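Local coordinates for thymidylate synthase 1 (Bacillus subtilis, PDB 1BKP), which catalyses the reductive methylation of dUMP to dTMP, using 5,10-methylenetetrahydrofolate as both one-carbon donor and reductant, at residues L57-V62 / R236-A241; W64-K69 / N188-F193. One frame throughout, in Å; residues are numbered along the deposited sequence.

In the fold
Followed from the N terminus, the chain leaves strand 39-49, passes through the loop that holds 57-62 and enters helix 64-75, so the first segments of interactions 1 and 2 lie almost side by side in sequence. Interaction 2 closes first, where helix 188-206 packs against the start of helix 64-75. The chain then runs through strand 209-223 of the mixed sheet and helix 227-235, and segment 236-241 closes interaction 1 on the way to strand 243-246. Interaction 2 is thus nested inside the loop closed by interaction 1. The two meet at Pro189, which packs against Leu57 and Val62, with their centres about 15 Å apart.

Interaction 1 (L57-V62 / R236-A241)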
loop_
_atom_site.group_PDB
_atom_site.type_symbol
_atom_site.label_atom_id
_atom_site.label_comp_id
_atom_site.label_asym_id
_atom_site.label_seq_id
_atom_site.Cartn_x
_atom_site.Cartn_y
_atom_site.Cartn_z
ATOM N N LEU A 57 23.068 -1.965 2.748
ATOM C CA LEU A 57 23.703 -2.142 4.056
ATOM C C LEU A 57 25.216 -2.271 3.939
ATOM O O LEU A 57 25.695 -2.850 2.951
ATOM C CB LEU A 57 23.258 -3.445 4.718
ATOM C CG LEU A 57 21.781 -3.574 5.164
ATOM C CD1 LEU A 57 21.702 -4.771 6.175
ATOM C CD2 LEU A 57 21.306 -2.172 5.765
ATOM N N THR A 58 25.955 -1.771 4.944
ATOM C CA THR A 58 27.400 -2.026 4.945
ATOM C C THR A 58 27.794 -2.948 6.142
ATOM O O THR A 58 28.963 -3.363 6.283
ATOM C CB THR A 58 28.192 -0.806 4.960
ATOM O OG1 THR A 58 28.000 -0.097 6.197
ATOM C CG2 THR A 58 27.882 0.064 3.663
ATOM N N THR A 59 26.840 -3.233 7.026
ATOM C CA THR A 59 27.151 -4.079 8.169
ATOM C C THR A 59 27.223 -5.571 7.799
ATOM O O THR A 59 27.564 -6.398 8.621
ATOM C CB THR A 59 26.226 -3.864 9.388
ATOM O OG1 THR A 59 24.931 -4.122 8.936
ATOM C CG2 THR A 59 26.332 -2.377 9.967
ATOM N N LYS A 60 26.775 -5.901 6.594
ATOM C CA LYS A 60 26.920 -7.255 6.038
ATOM C C LYS A 60 26.813 -7.078 4.528
ATOM O O LYS A 60 26.373 -6.034 4.061
ATOM C CB LYS A 60 25.824 -8.217 6.528
ATOM C CG LYS A 60 24.467 -8.032 5.880
ATOM C CD LYS A 60 23.538 -9.172 6.115
ATOM C CE LYS A 60 22.140 -8.914 5.384
ATOM N NZ LYS A 60 21.058 -9.963 5.686
ATOM N N LYS A 61 27.304 -8.036 3.740
ATOM C CA LYS A 61 27.233 -7.862 2.311
ATOM C C LYS A 61 25.851 -8.240 1.783
ATOM O O LYS A 61 25.296 -9.252 2.160
ATOM C CB LYS A 61 28.221 -8.789 1.622
ATOM C CG LYS A 61 28.168 -8.702 0.143
ATOM C CD LYS A 61 29.099 -9.814 -0.417
ATOM C CE LYS A 61 29.235 -9.715 -1.933
ATOM N NZ LYS A 61 29.986 -8.519 -2.372
ATOM N N VAL A 62 25.270 -7.416 0.952
ATOM C CA VAL A 62 23.957 -7.778 0.392
ATOM C C VAL A 62 24.259 -8.453 -0.942
ATOM O O VAL A 62 25.146 -7.985 -1.686
ATOM C CB VAL A 62 23.109 -6.502 0.157
ATOM C CG1 VAL A 62 21.852 -6.820 -0.688
ATOM C CG2 VAL A 62 22.655 -5.922 1.569
ATOM N N ARG A 236 28.307 -3.060 14.618
ATOM C CA ARG A 236 29.399 -2.948 13.653
ATOM C C ARG A 236 29.650 -1.572 13.065
ATOM O O ARG A 236 28.784 -0.667 13.070
ATOM C CB ARG A 236 29.144 -3.968 12.532
ATOM C CG ARG A 236 30.094 -5.088 12.600
ATOM C CD ARG A 236 29.515 -6.451 12.548
ATOM N NE ARG A 236 29.364 -7.013 11.254
ATOM C CZ ARG A 236 29.625 -8.258 10.778
ATOM N NH1 ARG A 236 30.176 -9.342 11.381
ATOM N NH2 ARG A 236 29.043 -8.471 9.610
ATOM N N GLU A 237 30.865 -1.380 12.582
ATOM C CA GLU A 237 31.234 -0.140 11.946
ATOM C C GLU A 237 30.388 0.045 10.670
ATOM O O GLU A 237 30.022 -0.957 10.035
ATOM C CB GLU A 237 32.747 -0.252 11.635
ATOM C CG GLU A 237 33.484 0.976 11.222
ATOM C CD GLU A 237 34.970 0.889 11.583
ATOM O OE1 GLU A 237 35.609 -0.114 11.203
ATOM O OE2 GLU A 237 35.478 1.810 12.271
ATOM N N GLN A 238 30.032 1.287 10.317
ATOM C CA GLN A 238 29.258 1.583 9.080
ATOM C C GLN A 238 30.226 2.369 8.104
ATOM O O GLN A 238 30.883 3.322 8.515
ATOM C CB GLN A 238 28.012 2.438 9.377
ATOM C CG GLN A 238 27.038 1.725 10.346
ATOM C CD GLN A 238 25.904 2.576 10.805
ATOM O OE1 GLN A 238 25.663 3.652 10.296
ATOM N NE2 GLN A 238 25.190 2.101 11.804
ATOM N N PHE A 239 30.209 2.018 6.824
ATOM C CA PHE A 239 31.053 2.611 5.814
ATOM C C PHE A 239 30.211 3.499 4.932
ATOM O O PHE A 239 28.991 3.556 5.085
ATOM C CB PHE A 239 31.663 1.499 5.012
ATOM C CG PHE A 239 32.637 0.652 5.843
ATOM C CD1 PHE A 239 33.628 1.285 6.624
ATOM C CD2 PHE A 239 32.438 -0.709 6.007
ATOM C CE1 PHE A 239 34.381 0.570 7.561
ATOM C CE2 PHE A 239 33.190 -1.436 6.937
ATOM C CZ PHE A 239 34.155 -0.771 7.706
ATOM N N GLU A 240 30.853 4.250 4.060
ATOM C CA GLU A 240 30.122 5.113 3.137
ATOM C C GLU A 240 29.502 4.222 2.089
ATOM O O GLU A 240 30.044 3.163 1.762
ATOM C CB GLU A 240 31.093 6.095 2.434
ATOM C CG GLU A 240 31.784 7.043 3.375
ATOM C CD GLU A 240 32.160 8.341 2.686
ATOM O OE1 GLU A 240 32.286 8.338 1.437
ATOM O OE2 GLU A 240 32.315 9.367 3.392
ATOM N N ALA A 241 28.423 4.689 1.477
ATOM C CA ALA A 241 27.776 3.878 0.530
ATOM C C ALA A 241 28.598 3.786 -0.768
ATOM O O ALA A 241 29.293 4.748 -1.136
ATOM C CB ALA A 241 26.400 4.382 0.259
HETATM O O HOH W 1 30.533 -3.334 8.833
#
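The carbonyl oxygen of Thr59 is gripped side-on by the guanidinium of Arg236, which turns two nitrogens onto this single acceptor. The bond from Arg236 NH2 to Thr59 O is short, 2.7 Å, and nearly straight, with an N-H...O angle of 173°. Arg236 NE reaches Thr59 O at 3.2 Å with a more bent angle of 139°. The oxygen lies close to the guanidinium plane, whereas both donors are tilted somewhat from the carbonyl plane. Nearer the backbone, Arg236 CB rests 4.1 Å from Thr59 CG2, a methyl that also faces Gln238 CG.

A further bond runs from Phe239 N to Thr58 OG1, 3.1 Å long and almost linear. With chi1 at 66°, OG1 stands between the backbone N and the carbonyl carbon of Thr58, where the amide of Phe239 finds it, and Thr58 CB packs 4.2 Å from Phe239 CB. One water spans the remaining interval, donating to Thr58 O at 3.0 Å and to Glu237 O at 2.7 Å, and so pairs two carbonyls that could not bond directly.

Further out, Thr58 OG1 also bonds Asp4 OD2, and because it accepts from Phe239 its own proton probably goes to that carboxylate. Thr59 OG1 is held by Gln233 NE2 of helix 227-235, and Arg236 NH2 has a second acceptor in Asp270 O. An alanine in place of Arg236 would probably leave Thr59 O and Asp270 O without these N-H donors, and the two segments held mainly by the Thr58-Phe239 bond and the water.

Neither segment is a regular strand. The loop entering helix 64-75 is joined to the one leaving helix 227-235 through side-chain groups and a water that satisfy backbone polar atoms, in place of a strand ladder.

Interaction 2 (W64-K69 / N188-F193); sequences WKTAIK and NPFNVF
Trp64 O accepts the helical bond from Ile68 N at 3.2 Å, and on the facing helix Phe193 CE2 lies 3.6 Å from the same oxygen. The bond belongs to helix 64-75 itself; between the side chains of the two helices the meeting is apolar. Phe193 brings its ring to Trp64 CB, with CE2 3.5 Å away, while Ala67 CB lies at its edge and Ile68 CG1 approaches CE2 obliquely at 4.1 Å.

Phe190, one turn earlier, meets the same alanine differently. Ala67 CB sits over one face of its ring, 3.9 Å from the centroid and only 17° off the normal, a CH-pi contact, and Phe190 CZ comes within 3.4 Å of Ala67 CA. Thr66 CG2 meets the rim of this ring near its plane, 3.8 Å from CE1. In Phe190 CG is anti to the backbone N (chi1 -177°), which starts its side chain on the path to Ala67.

The helix axes approach to 9.5 Å, and Ala67 is small and buried, consistent with the close approach of two aromatic rings, one over its methyl and one with its edge toward it. Asn191, predicted to bind dUMP in a site shared between the two subunits of the dimer, lies between these phenylalanines in sequence with CB directed away from helix 64-75. The contact between the helices therefore rests on shape and dispersion, with one CH-pi approach and no conventional hydrogen bond between the two segments.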
loop_
_atom_site.group_PDB
_atom_site.type_symbol
_atom_site.label_atom_id
_atom_site.label_comp_id
_atom_site.label_asym_id
_atom_site.label_seq_id
_atom_site.Cartn_x
_atom_site.Cartn_y
_atom_site.Cartn_z
ATOM N N TRP A 64 23.875 -8.158 -4.043
ATOM C CA TRP A 64 23.435 -7.219 -5.029
ATOM C C TRP A 64 23.216 -7.713 -6.430
ATOM O O TRP A 64 22.305 -7.286 -7.055
ATOM C CB TRP A 64 24.346 -6.003 -4.986
ATOM C CG TRP A 64 25.726 -6.254 -5.580
ATOM C CD1 TRP A 64 26.856 -6.739 -4.917
ATOM C CD2 TRP A 64 26.120 -5.971 -6.919
ATOM N NE1 TRP A 64 27.931 -6.756 -5.799
ATOM C CE2 TRP A 64 27.505 -6.282 -7.025
ATOM C CE3 TRP A 64 25.437 -5.480 -8.069
ATOM C CZ2 TRP A 64 28.194 -6.112 -8.218
ATOM C CZ3 TRP A 64 26.129 -5.304 -9.252
ATOM C CH2 TRP A 64 27.503 -5.624 -9.313
ATOM N N LYS A 65 24.091 -8.557 -6.958
ATOM C CA LYS A 65 23.931 -9.114 -8.316
ATOM C C LYS A 65 22.686 -9.972 -8.449
ATOM O O LYS A 65 21.980 -9.880 -9.435
ATOM C CB LYS A 65 25.152 -9.932 -8.674
ATOM C CG LYS A 65 26.334 -9.107 -9.101
ATOM C CD LYS A 65 27.276 -9.994 -9.965
ATOM C CE LYS A 65 28.638 -9.387 -10.175
ATOM N NZ LYS A 65 29.592 -10.387 -10.700
ATOM N N THR A 66 22.493 -10.922 -7.523
ATOM C CA THR A 66 21.304 -11.775 -7.466
ATOM C C THR A 66 20.023 -10.907 -7.388
ATOM O O THR A 66 19.047 -11.201 -8.062
ATOM C CB THR A 66 21.350 -12.590 -6.213
ATOM O OG1 THR A 66 22.565 -13.334 -6.297
ATOM C CG2 THR A 66 20.148 -13.521 -6.098
ATOM N N ALA A 67 20.075 -9.813 -6.645
ATOM C CA ALA A 67 18.884 -8.923 -6.556
ATOM C C ALA A 67 18.537 -8.325 -7.901
ATOM O O ALA A 67 17.324 -8.253 -8.248
ATOM C CB ALA A 67 19.156 -7.812 -5.530
ATOM N N ILE A 68 19.569 -7.833 -8.643
ATOM C CA ILE A 68 19.329 -7.312 -9.980
ATOM C C ILE A 68 18.885 -8.385 -10.946
ATOM O O ILE A 68 17.989 -8.146 -11.767
ATOM C CB ILE A 68 20.510 -6.525 -10.499
ATOM C CG1 ILE A 68 20.717 -5.386 -9.526
ATOM C CG2 ILE A 68 20.301 -6.043 -11.931
ATOM C CD1 ILE A 68 21.998 -4.534 -9.835
ATOM N N LYS A 69 19.453 -9.588 -10.839
ATOM C CA LYS A 69 18.962 -10.672 -11.727
ATOM C C LYS A 69 17.482 -10.990 -11.560
ATOM O O LYS A 69 16.767 -11.162 -12.604
ATOM C CB LYS A 69 19.828 -11.951 -11.640
ATOM C CG LYS A 69 21.213 -11.791 -12.260
ATOM C CD LYS A 69 22.071 -12.970 -11.826
ATOM C CE LYS A 69 23.420 -12.934 -12.507
ATOM N NZ LYS A 69 24.293 -14.011 -11.969
ATOM N N ASN A 188 14.424 -8.114 3.776
ATOM C CA ASN A 188 14.390 -6.672 3.610
ATOM C C ASN A 188 15.633 -6.007 2.923
ATOM O O ASN A 188 15.452 -5.174 1.970
ATOM C CB ASN A 188 14.126 -6.013 4.961
ATOM C CG ASN A 188 14.061 -4.510 4.856
ATOM O OD1 ASN A 188 14.981 -3.836 5.280
ATOM N ND2 ASN A 188 12.890 -3.982 4.440
ATOM N N PRO A 189 16.863 -6.336 3.353
ATOM C CA PRO A 189 18.001 -5.638 2.663
ATOM C C PRO A 189 18.088 -5.887 1.195
ATOM O O PRO A 189 18.339 -4.966 0.406
ATOM C CB PRO A 189 19.250 -6.104 3.447
ATOM C CG PRO A 189 18.696 -6.530 4.862
ATOM C CD PRO A 189 17.354 -7.201 4.478
ATOM N N PHE A 190 17.781 -7.116 0.788
ATOM C CA PHE A 190 17.799 -7.515 -0.627
ATOM C C PHE A 190 16.694 -6.715 -1.392
ATOM O O PHE A 190 16.917 -6.208 -2.496
ATOM C CB PHE A 190 17.477 -8.980 -0.630
ATOM C CG PHE A 190 17.502 -9.641 -1.962
ATOM C CD1 PHE A 190 18.697 -10.229 -2.469
ATOM C CD2 PHE A 190 16.328 -9.803 -2.668
ATOM C CE1 PHE A 190 18.657 -10.959 -3.644
ATOM C CE2 PHE A 190 16.294 -10.555 -3.884
ATOM C CZ PHE A 190 17.446 -11.120 -4.349
ATOM N N ASN A 191 15.478 -6.700 -0.841
ATOM C CA ASN A 191 14.310 -6.042 -1.457
ATOM C C ASN A 191 14.420 -4.518 -1.545
ATOM O O ASN A 191 14.132 -3.944 -2.593
ATOM C CB ASN A 191 13.074 -6.410 -0.658
ATOM C CG ASN A 191 12.562 -7.792 -0.976
ATOM O OD1 ASN A 191 12.699 -8.316 -2.128
ATOM N ND2 ASN A 191 11.947 -8.392 0.001
ATOM N N VAL A 192 15.032 -3.875 -0.532
ATOM C CA VAL A 192 15.143 -2.426 -0.485
ATOM C C VAL A 192 16.147 -2.017 -1.600
ATOM O O VAL A 192 15.853 -1.089 -2.396
ATOM C CB VAL A 192 15.639 -1.987 0.836
ATOM C CG1 VAL A 192 16.029 -0.501 0.854
ATOM C CG2 VAL A 192 14.532 -2.148 1.880
ATOM N N PHE A 193 17.274 -2.734 -1.688
ATOM C CA PHE A 193 18.259 -2.398 -2.769
ATOM C C PHE A 193 17.665 -2.616 -4.163
ATOM O O PHE A 193 17.694 -1.746 -5.000
ATOM C CB PHE A 193 19.519 -3.279 -2.604
ATOM C CG PHE A 193 20.515 -3.118 -3.761
ATOM C CD1 PHE A 193 21.256 -1.964 -3.885
ATOM C CD2 PHE A 193 20.674 -4.124 -4.727
ATOM C CE1 PHE A 193 22.185 -1.806 -4.977
ATOM C CE2 PHE A 193 21.573 -3.986 -5.806
ATOM C CZ PHE A 193 22.321 -2.853 -5.932
#